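Branched-chain alpha-ketoacid decarboxylase (Lactococcus lactis, PDB 2VBF) probably decarboxylates branched-chain and aromatic alpha-keto acids to aldehydes, with the help of thiamine diphosphate and a magnesium ion. Local coordinates at residues A83-A88 with Q438-E443; S388-N393 with R445-I450; E394-E399 with S408-K413. All coordinates share one frame; numbering follows the deposited sequence.

Contact 1: A83-A88 with Q438-E443; sequences ARTKKA and QIADKE
Two helix C-termini from the N-terminal and C-terminal thiamine-diphosphate-binding regions of one chain meet here, with Thr85 and Lys86 of helix 72-86 set against Ala440 and Asp441 at the end of helix 430-440. The small side chain of Ala440 is consistent with the close backbones: its CA lies 5.4 Å from CA of Lys86. Thr85 turns its methyl into the contact. With CG2 anti to the backbone N, that methyl lies 3.6 Å from CB of Ala440 and 3.5 Å from CB of Asp441; the Thr85 and Asp441 side chains cross at about a right angle. The hydroxyl OG1 of Thr85 bonds to Ser437 instead. Lys86 first runs alongside Ala440, then bends at chi2 (83°), which brings its ammonium over the last carbonyls of helix 430-440. NZ makes a weak hydrogen bond of 3.3 Å to O of Ala440 and a shorter one of 2.8 Å to a water that lies 3.0 Å from O of Ile439. Its charged partner is Glu41, in a salt bridge, and the negative helix end probably favours the ammonium further. Replacing Lys86 by an alanine would probably leave Glu41 without this partner and take from O of Ala440 and from the water the N-H groups they accept. Beyond the helix, OD1 of Asp441 accepts from N of Glu443 at 3.1 Å in an Asx turn, while OD2 pairs with Arg417. Such packing of helix ends joins two alpha/beta domains of the three-domain fold of the pyruvate decarboxylase family.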
loop_
_atom_site.group_PDB
_atom_site.type_symbol
_atom_site.label_atom_id
_atom_site.label_comp_id
_atom_site.label_asym_id
_atom_site.label_seq_id
_atom_site.Cartn_x
_atom_site.Cartn_y
_atom_site.Cartn_z
ATOM N N ALA A 83 10.425 -11.744 -10.328
ATOM C CA ALA A 83 11.888 -11.665 -10.239
ATOM C C ALA A 83 12.482 -12.937 -9.648
ATOM O O ALA A 83 13.534 -13.399 -10.091
ATOM C CB ALA A 83 12.323 -10.444 -9.426
ATOM N N ARG A 84 11.816 -13.502 -8.642
ATOM C CA ARG A 84 12.281 -14.742 -8.033
ATOM C C ARG A 84 12.422 -15.892 -9.039
ATOM O O ARG A 84 13.243 -16.776 -8.841
ATOM C CB ARG A 84 11.384 -15.155 -6.875
ATOM C CG ARG A 84 11.575 -14.242 -5.690
ATOM C CD ARG A 84 10.567 -14.528 -4.602
ATOM N NE ARG A 84 10.669 -13.592 -3.481
ATOM C CZ ARG A 84 10.927 -13.924 -2.224
ATOM N NH1 ARG A 84 11.216 -15.162 -1.893
ATOM N NH2 ARG A 84 10.919 -12.988 -1.285
ATOM N N THR A 85 11.612 -15.870 -10.094
ATOM C CA THR A 85 11.581 -16.939 -11.075
ATOM C C THR A 85 12.264 -16.570 -12.396
ATOM O O THR A 85 13.059 -17.368 -12.927
ATOM C CB THR A 85 10.131 -17.396 -11.281
ATOM O OG1 THR A 85 9.720 -18.105 -10.105
ATOM C CG2 THR A 85 9.996 -18.328 -12.486
ATOM N N LYS A 86 11.967 -15.373 -12.900
ATOM C CA LYS A 86 12.542 -14.850 -14.155
ATOM C C LYS A 86 13.961 -14.318 -13.963
ATOM O O LYS A 86 14.735 -14.251 -14.930
ATOM C CB LYS A 86 11.648 -13.740 -14.729
ATOM C CG LYS A 86 11.735 -13.568 -16.255
ATOM C CD LYS A 86 10.822 -14.573 -16.959
ATOM C CE LYS A 86 10.802 -14.390 -18.462
ATOM N NZ LYS A 86 10.008 -15.458 -19.100
ATOM N N LYS A 87 14.288 -13.931 -12.722
ATOM C CA LYS A 87 15.616 -13.429 -12.315
ATOM C C LYS A 87 15.857 -11.958 -12.724
ATOM O O LYS A 87 16.973 -11.426 -12.624
ATOM C CB LYS A 87 16.745 -14.387 -12.771
ATOM C CG LYS A 87 16.514 -15.854 -12.361
ATOM C CD LYS A 87 16.291 -16.016 -10.854
ATOM C CE LYS A 87 16.036 -17.462 -10.462
ATOM N NZ LYS A 87 15.913 -17.601 -9.001
ATOM N N ALA A 88 14.776 -11.312 -13.154
ATOM C CA ALA A 88 14.693 -9.867 -13.317
ATOM C C ALA A 88 13.217 -9.508 -13.424
ATOM O O ALA A 88 12.417 -10.331 -13.853
ATOM C CB ALA A 88 15.467 -9.391 -14.564
ATOM N N GLN A 438 4.132 -17.325 -11.534
ATOM C CA GLN A 438 3.431 -18.192 -12.493
ATOM C C GLN A 438 3.506 -17.676 -13.927
ATOM O O GLN A 438 3.637 -18.476 -14.860
ATOM C CB GLN A 438 1.970 -18.388 -12.081
ATOM C CG GLN A 438 1.161 -19.317 -12.981
ATOM C CD GLN A 438 1.690 -20.742 -13.010
ATOM O OE1 GLN A 438 1.218 -21.596 -12.262
ATOM N NE2 GLN A 438 2.682 -20.998 -13.873
ATOM N N ILE A 439 3.406 -16.354 -14.097
ATOM C CA ILE A 439 3.569 -15.689 -15.395
ATOM C C ILE A 439 5.010 -15.868 -15.886
ATOM O O ILE A 439 5.245 -16.139 -17.074
ATOM C CB ILE A 439 3.199 -14.184 -15.299
ATOM C CG1 ILE A 439 1.681 -14.028 -15.118
ATOM C CG2 ILE A 439 3.674 -13.415 -16.540
ATOM C CD1 ILE A 439 1.220 -12.647 -14.632
ATOM N N ALA A 440 5.963 -15.741 -14.958
ATOM C CA ALA A 440 7.393 -15.870 -15.272
ATOM C C ALA A 440 7.768 -17.252 -15.840
ATOM O O ALA A 440 8.586 -17.343 -16.759
ATOM C CB ALA A 440 8.241 -15.563 -14.013
ATOM N N ASP A 441 7.207 -18.316 -15.264
ATOM C CA ASP A 441 7.432 -19.682 -15.740
ATOM C C ASP A 441 6.104 -20.421 -15.838
ATOM O O ASP A 441 5.669 -21.089 -14.891
ATOM C CB ASP A 441 8.401 -20.450 -14.828
ATOM C CG ASP A 441 8.816 -21.822 -15.415
ATOM O OD1 ASP A 441 8.300 -22.203 -16.482
ATOM O OD2 ASP A 441 9.662 -22.507 -14.803
ATOM N N LYS A 442 5.486 -20.331 -17.016
ATOM C CA LYS A 442 4.182 -20.951 -17.220
ATOM C C LYS A 442 4.255 -22.480 -17.284
ATOM O O LYS A 442 3.224 -23.143 -17.251
ATOM C CB LYS A 442 3.498 -20.386 -18.470
ATOM C CG LYS A 442 4.099 -20.833 -19.780
ATOM N N GLU A 443 5.463 -23.033 -17.341
ATOM C CA GLU A 443 5.664 -24.482 -17.316
ATOM C C GLU A 443 5.784 -25.068 -15.906
ATOM O O GLU A 443 5.808 -26.295 -15.747
ATOM C CB GLU A 443 6.899 -24.875 -18.139
ATOM C CG GLU A 443 6.943 -24.291 -19.559
ATOM C CD GLU A 443 5.782 -24.727 -20.433
ATOM O OE1 GLU A 443 5.182 -25.792 -20.170
ATOM O OE2 GLU A 443 5.471 -24.003 -21.401
HETATM O O HOH W 1 7.253 -14.838 -18.826
#

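Contact 2: S388-N393 with R445-I450; sequences SLTQSN and RHLLFI
Asn393 and Arg445 carry the polar part of this contact, Thr390 and Leu447 the van der Waals part. In the first, N of Arg445 reaches O of Asn393 in a weak, bent hydrogen bond of 3.4 Å, with an N-H...O angle of 139°. A water reinforces it, donating to O of Asn393 at 2.8 Å and accepting from N of Arg445 at 3.1 Å, so both backbone atoms have a second partner. The guanidinium of Arg445 leads away to the carbonyls of Asn471 and Ala535. In the van der Waals part, CD2 of Leu447 lies 4.0 Å from OG1 of Thr390, the two side chains sliding past each other in opposite directions. Leu447 has CG anti to the carbonyl carbon (chi1 -79°), beside its backbone N, and from there sends CD2 to Thr390. A methyl offers OG1 no hydrogen bond, and OG1 bonds instead to the carbonyl of Val386 in the preceding helix. Leu447 also touches Glu394 and Gln536. Regular backbone pairing of Arg445 and Leu447 with Thr395 follows. The contact thus lies at the start of two neighbouring parallel strands, 394-398 and 445-451, where helix 379-389 feeds the central sheet of an alpha/beta domain.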
loop_
_atom_site.group_PDB
_atom_site.type_symbol
_atom_site.label_atom_id
_atom_site.label_comp_id
_atom_site.label_asym_id
_atom_site.label_seq_id
_atom_site.Cartn_x
_atom_site.Cartn_y
_atom_site.Cartn_z
ATOM N N SER A 388 3.290 -35.258 0.137
ATOM C CA SER A 388 3.059 -36.465 -0.658
ATOM C C SER A 388 2.555 -36.136 -2.063
ATOM O O SER A 388 3.080 -36.646 -3.059
ATOM C CB SER A 388 2.052 -37.371 0.069
ATOM O OG SER A 388 2.077 -38.698 -0.438
ATOM N N LEU A 389 1.562 -35.259 -2.145
ATOM C CA LEU A 389 0.852 -35.008 -3.396
ATOM C C LEU A 389 1.467 -33.941 -4.287
ATOM O O LEU A 389 1.018 -33.773 -5.421
ATOM C CB LEU A 389 -0.606 -34.644 -3.110
ATOM C CG LEU A 389 -1.444 -35.778 -2.527
ATOM C CD1 LEU A 389 -2.768 -35.226 -2.023
ATOM C CD2 LEU A 389 -1.650 -36.880 -3.582
ATOM N N THR A 390 2.464 -33.203 -3.795
ATOM C CA THR A 390 3.157 -32.234 -4.642
ATOM C C THR A 390 4.025 -33.020 -5.623
ATOM O O THR A 390 4.567 -34.078 -5.278
ATOM C CB THR A 390 3.979 -31.201 -3.820
ATOM O OG1 THR A 390 3.084 -30.285 -3.174
ATOM C CG2 THR A 390 4.897 -30.392 -4.706
ATOM N N GLN A 391 4.098 -32.518 -6.854
ATOM C CA GLN A 391 4.807 -33.173 -7.949
ATOM C C GLN A 391 6.106 -32.446 -8.309
ATOM O O GLN A 391 6.402 -31.361 -7.799
ATOM C CB GLN A 391 3.897 -33.212 -9.188
ATOM C CG GLN A 391 2.607 -33.998 -8.979
ATOM C CD GLN A 391 1.616 -33.869 -10.130
ATOM O OE1 GLN A 391 1.894 -33.244 -11.156
ATOM N NE2 GLN A 391 0.443 -34.477 -9.961
ATOM N N SER A 392 6.885 -33.064 -9.188
ATOM C CA SER A 392 8.037 -32.402 -9.795
ATOM C C SER A 392 7.595 -31.215 -10.661
ATOM O O SER A 392 6.435 -31.144 -11.098
ATOM C CB SER A 392 8.815 -33.395 -10.657
ATOM O OG SER A 392 7.991 -33.899 -11.694
ATOM N N ASN A 393 8.525 -30.295 -10.917
ATOM C CA ASN A 393 8.282 -29.090 -11.716
ATOM C C ASN A 393 7.085 -28.267 -11.221
ATOM O O ASN A 393 6.271 -27.793 -12.013
ATOM C CB ASN A 393 8.114 -29.440 -13.209
ATOM C CG ASN A 393 8.266 -28.210 -14.146
ATOM O OD1 ASN A 393 9.027 -27.265 -13.873
ATOM N ND2 ASN A 393 7.550 -28.241 -15.265
ATOM N N ARG A 445 3.898 -25.417 -12.466
ATOM C CA ARG A 445 2.573 -25.261 -11.849
ATOM C C ARG A 445 2.746 -24.709 -10.443
ATOM O O ARG A 445 3.384 -25.332 -9.605
ATOM C CB ARG A 445 1.798 -26.586 -11.784
ATOM C CG ARG A 445 0.295 -26.455 -11.409
ATOM C CD ARG A 445 -0.556 -26.378 -12.653
ATOM N NE ARG A 445 -1.950 -25.977 -12.446
ATOM C CZ ARG A 445 -3.002 -26.797 -12.457
ATOM N NH1 ARG A 445 -2.846 -28.112 -12.592
ATOM N NH2 ARG A 445 -4.227 -26.303 -12.316
ATOM N N HIS A 446 2.134 -23.558 -10.198
ATOM C CA HIS A 446 2.176 -22.917 -8.895
ATOM C C HIS A 446 1.035 -23.352 -7.990
ATOM O O HIS A 446 -0.143 -23.336 -8.394
ATOM C CB HIS A 446 2.197 -21.401 -9.047
ATOM C CG HIS A 446 3.524 -20.876 -9.495
ATOM N ND1 HIS A 446 4.151 -21.334 -10.639
ATOM C CD2 HIS A 446 4.346 -19.941 -8.960
ATOM C CE1 HIS A 446 5.302 -20.696 -10.787
ATOM N NE2 HIS A 446 5.451 -19.857 -9.773
ATOM N N LEU A 447 1.416 -23.733 -6.780
ATOM C CA LEU A 447 0.513 -24.059 -5.698
ATOM C C LEU A 447 0.701 -23.004 -4.609
ATOM O O LEU A 447 1.790 -22.881 -4.046
ATOM C CB LEU A 447 0.835 -25.445 -5.142
ATOM C CG LEU A 447 0.323 -26.648 -5.955
ATOM C CD1 LEU A 447 0.997 -26.764 -7.319
ATOM C CD2 LEU A 447 0.519 -27.909 -5.155
ATOM N N LEU A 448 -0.357 -22.228 -4.355
ATOM C CA LEU A 448 -0.366 -21.176 -3.328
ATOM C C LEU A 448 -1.104 -21.609 -2.074
ATOM O O LEU A 448 -2.233 -22.077 -2.152
ATOM C CB LEU A 448 -1.046 -19.917 -3.867
ATOM C CG LEU A 448 -1.265 -18.759 -2.887
ATOM C CD1 LEU A 448 0.087 -18.217 -2.387
ATOM C CD2 LEU A 448 -2.101 -17.666 -3.514
ATOM N N PHE A 449 -0.462 -21.399 -0.930
ATOM C CA PHE A 449 -1.081 -21.563 0.363
ATOM C C PHE A 449 -1.052 -20.214 1.060
ATOM O O PHE A 449 0.020 -19.717 1.426
ATOM C CB PHE A 449 -0.341 -22.616 1.174
ATOM C CG PHE A 449 -0.351 -23.977 0.515
ATOM C CD1 PHE A 449 -1.398 -24.857 0.738
ATOM C CD2 PHE A 449 0.648 -24.338 -0.367
ATOM C CE1 PHE A 449 -1.430 -26.093 0.112
ATOM C CE2 PHE A 449 0.621 -25.577 -0.993
ATOM C CZ PHE A 449 -0.422 -26.450 -0.751
ATOM N N ILE A 450 -2.236 -19.633 1.216
ATOM C CA ILE A 450 -2.400 -18.316 1.821
ATOM C C ILE A 450 -3.534 -18.345 2.850
ATOM O O ILE A 450 -4.560 -18.995 2.639
ATOM C CB ILE A 450 -2.626 -17.230 0.739
ATOM C CG1 ILE A 450 -2.628 -15.829 1.370
ATOM C CG2 ILE A 450 -3.921 -17.471 -0.062
ATOM C CD1 ILE A 450 -2.542 -14.704 0.332
HETATM O O HOH W 2 4.233 -28.141 -13.830
#

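Contact 3: E394-E399 with S408-K413; sequences ETIVAE and STIFLK
Ile396, on the extended strand 394-398, faces the irregular segment 408-413 with no backbone hydrogen bond between them, its CA 8.6 Å from that of Leu412. The two segments belong to a beta-alpha-beta crossover: strand 394-398 leads through helix 402-407 and the 408-413 loop into strand 417-419, its parallel neighbour in the sheet. Three buried aliphatic side chains meet between strand and loop. Ile396 points toward the loop, and its chi1 of -70° places CG1 beside the backbone N; the branch then runs on extended, carrying CD1 well clear of the sheet. Leu412 meets this methyl obliquely, with CD2 as its touching branch. Ile410 comes from a different direction; it was modelled in two conformers, and in one of them it reaches toward Ile396 tip to tip, so this touch is less certain. Ile396 also touches Thr390 and Phe418 of the next strand, so its side chain links sheet, crossover loop and preceding turn. The loop, lacking regular structure, has backbone polar atoms tied elsewhere: Lys266 takes the carbonyls of Ser408 and Ile410, Glu387 accepts from N of Phe411 and Glu271 from N of Leu412. The side chain of Ile396 is about 14 Å from a bound thiamine diphosphate. The contact itself comes down to one methyl: CD1 of Ile396 is 3.6 Å from CD1 of Ile410 in that conformer, and the firmer touch is the 3.8 Å between CD1 of Ile396 and CD2 of Leu412.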
loop_
_atom_site.group_PDB
_atom_site.type_symbol
_atom_site.label_atom_id
_atom_site.label_comp_id
_atom_site.label_asym_id
_atom_site.label_seq_id
_atom_site.Cartn_x
_atom_site.Cartn_y
_atom_site.Cartn_z
ATOM N N GLU A 394 6.972 -28.124 -9.908
ATOM C CA GLU A 394 5.982 -27.218 -9.301
ATOM C C GLU A 394 6.672 -26.150 -8.484
ATOM O O GLU A 394 7.821 -26.317 -8.082
ATOM C CB GLU A 394 5.039 -27.976 -8.369
ATOM C CG GLU A 394 4.113 -28.932 -9.068
ATOM C CD GLU A 394 3.168 -29.639 -8.109
ATOM O OE1 GLU A 394 3.521 -29.864 -6.929
ATOM O OE2 GLU A 394 2.077 -29.991 -8.541
ATOM N N THR A 395 5.954 -25.056 -8.243
ATOM C CA THR A 395 6.419 -24.002 -7.351
ATOM C C THR A 395 5.400 -23.881 -6.217
ATOM O O THR A 395 4.203 -23.667 -6.477
ATOM C CB THR A 395 6.617 -22.655 -8.091
ATOM O OG1 THR A 395 7.598 -22.813 -9.127
ATOM C CG2 THR A 395 7.100 -21.568 -7.122
ATOM N N ILE A 396 5.873 -24.064 -4.983
ATOM C CA ILE A 396 5.047 -23.892 -3.781
ATOM C C ILE A 396 5.267 -22.484 -3.244
ATOM O O ILE A 396 6.403 -22.072 -3.015
ATOM C CB ILE A 396 5.368 -24.935 -2.690
ATOM C CG1 ILE A 396 4.881 -26.332 -3.121
ATOM C CG2 ILE A 396 4.713 -24.541 -1.364
ATOM C CD1 ILE A 396 4.972 -27.404 -2.018
ATOM N N VAL A 397 4.179 -21.749 -3.056
ATOM C CA VAL A 397 4.252 -20.388 -2.514
ATOM C C VAL A 397 3.467 -20.395 -1.207
ATOM O O VAL A 397 2.319 -20.857 -1.173
ATOM C CB VAL A 397 3.682 -19.344 -3.505
ATOM C CG1 VAL A 397 3.937 -17.919 -3.000
ATOM C CG2 VAL A 397 4.232 -19.538 -4.920
ATOM N N ALA A 398 4.085 -19.928 -0.124
ATOM C CA ALA A 398 3.475 -20.046 1.210
ATOM C C ALA A 398 3.563 -18.762 2.036
ATOM O O ALA A 398 4.645 -18.238 2.288
ATOM C CB ALA A 398 4.067 -21.206 1.973
ATOM N N GLU A 399 2.399 -18.293 2.475
ATOM C CA GLU A 399 2.285 -17.019 3.177
ATOM C C GLU A 399 2.665 -17.148 4.655
ATOM O O GLU A 399 2.470 -18.198 5.275
ATOM C CB GLU A 399 0.847 -16.512 3.066
ATOM C CG GLU A 399 0.597 -15.102 3.631
ATOM C CD GLU A 399 1.512 -14.087 2.998
ATOM O OE1 GLU A 399 1.142 -13.539 1.945
ATOM O OE2 GLU A 399 2.608 -13.860 3.549
ATOM N N SER A 408 7.059 -24.988 4.910
ATOM C CA SER A 408 8.507 -24.768 4.869
ATOM C C SER A 408 9.304 -26.058 5.076
ATOM O O SER A 408 10.417 -26.175 4.562
ATOM C CB SER A 408 8.960 -23.705 5.882
ATOM O OG SER A 408 8.833 -24.165 7.215
ATOM N N THR A 409 8.741 -27.028 5.792
ATOM C CA THR A 409 9.484 -28.278 6.077
ATOM C C THR A 409 9.179 -29.432 5.116
ATOM O O THR A 409 9.714 -30.531 5.288
ATOM C CB THR A 409 9.264 -28.760 7.524
ATOM O OG1 THR A 409 7.863 -28.767 7.804
ATOM C CG2 THR A 409 10.014 -27.848 8.513
ATOM N N ILE A 410 8.361 -29.184 4.098
ATOM C CA ILE A 410 8.070 -30.241 3.126
ATOM C C ILE A 410 9.258 -30.431 2.169
ATOM O O ILE A 410 9.920 -29.478 1.754
ATOM C CB ILE A 410 6.712 -30.033 2.379
ATOM C CG1 ILE A 410 6.821 -29.019 1.236
ATOM C CG2 ILE A 410 5.604 -29.648 3.358
ATOM C CD1 ILE A 410 7.041 -29.666 -0.112
ATOM N N PHE A 411 9.553 -31.699 1.870
ATOM C CA PHE A 411 10.603 -32.026 0.907
ATOM C C PHE A 411 10.023 -31.884 -0.480
ATOM O O PHE A 411 9.037 -32.543 -0.827
ATOM C CB PHE A 411 11.152 -33.445 1.105
ATOM C CG PHE A 411 12.090 -33.563 2.261
ATOM C CD1 PHE A 411 13.460 -33.424 2.085
ATOM C CD2 PHE A 411 11.612 -33.790 3.535
ATOM C CE1 PHE A 411 14.335 -33.524 3.148
ATOM C CE2 PHE A 411 12.495 -33.889 4.622
ATOM C CZ PHE A 411 13.858 -33.762 4.420
ATOM N N LEU A 412 10.622 -30.995 -1.258
ATOM C CA LEU A 412 10.181 -30.752 -2.608
ATOM C C LEU A 412 10.750 -31.829 -3.509
ATOM O O LEU A 412 11.821 -32.395 -3.237
ATOM C CB LEU A 412 10.654 -29.385 -3.102
ATOM C CG LEU A 412 10.177 -28.187 -2.273
ATOM C CD1 LEU A 412 10.879 -26.915 -2.731
ATOM C CD2 LEU A 412 8.666 -28.047 -2.352
ATOM N N LYS A 413 10.026 -32.081 -4.590
ATOM C CA LYS A 413 10.458 -33.030 -5.600
ATOM C C LYS A 413 11.372 -32.370 -6.612
ATOM O O LYS A 413 11.672 -31.168 -6.542
ATOM C CB LYS A 413 9.231 -33.676 -6.251
ATOM C CG LYS A 413 8.382 -34.378 -5.200
ATOM C CD LYS A 413 7.415 -35.378 -5.758
ATOM C CE LYS A 413 6.781 -36.201 -4.634
ATOM N NZ LYS A 413 6.206 -35.376 -3.525
#

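Overall arrangement
Contacts 2 and 3 share one sheet: strands 394-398 and 445-451 are neighbours in it, and the contact centres lie 7 Å apart. Contact 3 is wholly buried and purely apolar; contact 2, at the start of the strands, is partly buried and mixes a weak, water-bridged backbone bond with one van der Waals touch. Lys413 NZ, probably hydrogen-bonded to Thr390 O, ties their loops together. Contact 1, also partly buried, joins separate domains through helix ends and adds a lysine charge to its apolar centre. It meets contact 2 where helix 430-440 passes through a short loop to strand 445-451, through a probable hydrogen bond between Gln438 OE1 and His446 N, but does not touch contact 3.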